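Gamma-glutamyltransferase 1 Threonine peptidase. MEROPS family T03 (Pseudomonas nitroreducens, PDB 7D9E) probably transfers the gamma-glutamyl group of glutamine-like or glutathione-like donors to water or to acceptor amines, the latter usable for theanine synthesis. Local coordinates at residues G77-L82 against D92-A97. Numbering follows the deposited sequence.
With DON (6-diazenyl-5-oxo-L-norleucine), chain D.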
loop_
_atom_site.group_PDB
_atom_site.type_symbol
_atom_site.label_atom_id
_atom_site.label_comp_id
_atom_site.label_asym_id
_atom_site.label_seq_id
_atom_site.Cartn_x
_atom_site.Cartn_y
_atom_site.Cartn_z
ATOM N N GLY A 77 8.824 -4.208 -0.042
ATOM C CA GLY A 77 8.050 -5.075 0.832
ATOM C C GLY A 77 6.575 -4.789 0.667
ATOM O O GLY A 77 6.177 -3.964 -0.157
ATOM N N GLY A 78 5.758 -5.467 1.473
ATOM C CA GLY A 78 4.324 -5.298 1.328
ATOM C C GLY A 78 3.546 -6.251 2.205
ATOM O O GLY A 78 4.082 -6.851 3.147
ATOM N N PHE A 79 2.237 -6.299 1.912
ATOM C CA PHE A 79 1.270 -7.035 2.706
ATOM C C PHE A 79 0.344 -7.769 1.746
ATOM O O PHE A 79 -0.061 -7.223 0.714
ATOM C CB PHE A 79 0.374 -6.111 3.517
ATOM C CG PHE A 79 1.077 -5.266 4.544
ATOM C CD1 PHE A 79 1.980 -5.806 5.417
ATOM C CD2 PHE A 79 0.774 -3.922 4.651
ATOM C CE1 PHE A 79 2.613 -5.012 6.372
ATOM C CE2 PHE A 79 1.389 -3.126 5.611
ATOM C CZ PHE A 79 2.318 -3.689 6.479
ATOM N N MET A 80 -0.083 -8.970 2.136
ATOM C CA MET A 80 -1.054 -9.744 1.354
ATOM C C MET A 80 -2.178 -10.182 2.270
ATOM O O MET A 80 -1.932 -10.797 3.312
ATOM C CB MET A 80 -0.361 -10.912 0.666
ATOM C CG MET A 80 -1.151 -11.617 -0.439
ATOM S SD MET A 80 -0.463 -13.215 -0.879
ATOM C CE MET A 80 1.048 -12.722 -1.658
ATOM N N THR A 81 -3.407 -9.843 1.900
ATOM C CA THR A 81 -4.588 -10.367 2.566
ATOM C C THR A 81 -5.183 -11.437 1.670
ATOM O O THR A 81 -5.292 -11.242 0.459
ATOM C CB THR A 81 -5.591 -9.240 2.818
ATOM O OG1 THR A 81 -4.937 -8.242 3.630
ATOM C CG2 THR A 81 -6.826 -9.743 3.549
ATOM N N LEU A 82 -5.535 -12.572 2.261
ATOM C CA LEU A 82 -5.989 -13.715 1.497
ATOM C C LEU A 82 -7.279 -14.267 2.081
ATOM O O LEU A 82 -7.531 -14.187 3.285
ATOM C CB LEU A 82 -4.955 -14.864 1.522
ATOM C CG LEU A 82 -3.528 -14.585 1.055
ATOM C CD1 LEU A 82 -2.644 -14.110 2.172
ATOM C CD2 LEU A 82 -2.936 -15.845 0.418
ATOM N N ASP A 92 2.599 -10.617 6.330
ATOM C CA ASP A 92 3.343 -9.377 6.498
ATOM C C ASP A 92 4.747 -9.621 5.971
ATOM O O ASP A 92 5.507 -10.398 6.556
ATOM C CB ASP A 92 3.306 -9.033 7.984
ATOM C CG ASP A 92 4.281 -7.924 8.389
ATOM O OD1 ASP A 92 5.162 -7.519 7.605
ATOM O OD2 ASP A 92 4.120 -7.435 9.533
ATOM N N TYR A 93 5.066 -9.000 4.829
ATOM C CA TYR A 93 6.413 -9.036 4.263
ATOM C C TYR A 93 6.950 -7.607 4.137
ATOM O O TYR A 93 7.636 -7.230 3.184
ATOM C CB TYR A 93 6.481 -9.896 2.996
ATOM C CG TYR A 93 5.621 -9.471 1.841
ATOM C CD1 TYR A 93 4.336 -9.952 1.681
ATOM C CD2 TYR A 93 6.121 -8.635 0.872
ATOM C CE1 TYR A 93 3.563 -9.543 0.605
ATOM C CE2 TYR A 93 5.369 -8.254 -0.214
ATOM C CZ TYR A 93 4.099 -8.729 -0.348
ATOM O OH TYR A 93 3.319 -8.331 -1.431
ATOM N N ARG A 94 6.659 -6.820 5.167
ATOM C CA ARG A 94 7.162 -5.468 5.304
ATOM C C ARG A 94 8.651 -5.487 5.621
ATOM O O ARG A 94 9.154 -6.386 6.300
ATOM C CB ARG A 94 6.398 -4.817 6.468
ATOM C CG ARG A 94 6.707 -3.366 6.829
ATOM C CD ARG A 94 6.360 -2.403 5.772
ATOM N NE ARG A 94 6.124 -1.054 6.326
ATOM C CZ ARG A 94 5.871 0.000 5.565
ATOM N NH1 ARG A 94 5.821 -0.158 4.266
ATOM N NH2 ARG A 94 5.695 1.203 6.101
ATOM N N GLU A 95 9.358 -4.494 5.099
ATOM C CA GLU A 95 10.777 -4.404 5.409
ATOM C C GLU A 95 11.005 -4.185 6.897
ATOM O O GLU A 95 10.155 -3.670 7.622
ATOM C CB GLU A 95 11.377 -3.220 4.667
ATOM C CG GLU A 95 11.302 -3.313 3.166
ATOM C CD GLU A 95 10.156 -2.485 2.607
ATOM O OE1 GLU A 95 9.034 -2.589 3.157
ATOM O OE2 GLU A 95 10.374 -1.690 1.656
ATOM N N ILE A 96 12.215 -4.538 7.340
ATOM C CA ILE A 96 12.659 -4.308 8.710
ATOM C C ILE A 96 13.864 -3.376 8.693
ATOM O O ILE A 96 14.660 -3.370 7.746
ATOM C CB ILE A 96 12.978 -5.591 9.508
ATOM C CG1 ILE A 96 14.031 -6.423 8.811
ATOM C CG2 ILE A 96 11.703 -6.443 9.721
ATOM C CD1 ILE A 96 14.395 -7.684 9.566
ATOM N N ALA A 97 14.014 -2.595 9.758
ATOM C CA ALA A 97 15.209 -1.770 9.885
ATOM C C ALA A 97 16.447 -2.659 10.001
ATOM O O ALA A 97 16.418 -3.674 10.710
ATOM C CB ALA A 97 15.138 -0.900 11.143
HETATM O O DON D . 3.721 1.854 3.592
HETATM C C DON D . 3.177 3.067 3.392
HETATM O OXT DON D . 2.158 3.372 4.003
HETATM C CA DON D . 3.895 3.836 2.299
HETATM N N DON D . 5.320 3.590 2.326
HETATM C CB DON D . 3.106 3.430 1.036
HETATM C C1E DON D . 3.753 3.930 -0.220
HETATM C C1D DON D . 2.778 3.728 -1.350
HETATM O O1J DON D . 1.674 3.184 -1.183
#
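Tyr93 lays one face of its ring against the backbone of Gly78, the tight part of the contact. Gly78 O sits over the ring centre, 3.3 Å above its plane, and Gly78 CA makes a CH-pi contact 3.9 Å from the centroid of the Tyr93 ring. The ring reaches there because CG stands between the backbone N and the carbonyl carbon (chi1 61°), folding it back over the neighbouring strand; a beta carbon on Gly78 would sit tightly against Tyr93 CE2. The same Gly78 O accepts Tyr93 N at 2.9 Å, so one carbonyl oxygen serves both the bond and the ring face, whereas the return bond, Gly78 N to Tyr93 O, is met from well above the carbonyl plane. The phenol OH bonds to Asn16 of the partner chain. An alanine in place of Tyr93 would probably open a gap over Gly78 and leave that asparagine without its phenol mate.

On the sheet face of Phe79 and Asp92, the ring lies beside the carboxylate, their planes 85° apart, with Phe79 CE1 3.8 Å from both Asp92 OD1 and Arg94 CB. OD1 also takes Arg94 N at 2.9 Å, closing an Asx turn, and meets Arg69 of the partner chain in a salt bridge; OD2 pairs with Arg250.

Beyond the pairing the contact loosens, although it stays buried: the Glu95 carboxylate nears Gly77 N without a hydrogen bond. Past its CB, the Arg94 chain bends at chi2 and carries the guanidinium to DON, where NH1 reaches DON O in a weak bond of 3.0 Å; Asp43 and Glu40 of the partner chain supply its salt bridges. This hairpin end, its sheet continuing into the partner chain, is characteristic of the Ntn-hydrolase core of gamma-glutamyltranspeptidases, with Arg94 at the carboxylate of the gamma-glutamyl pocket.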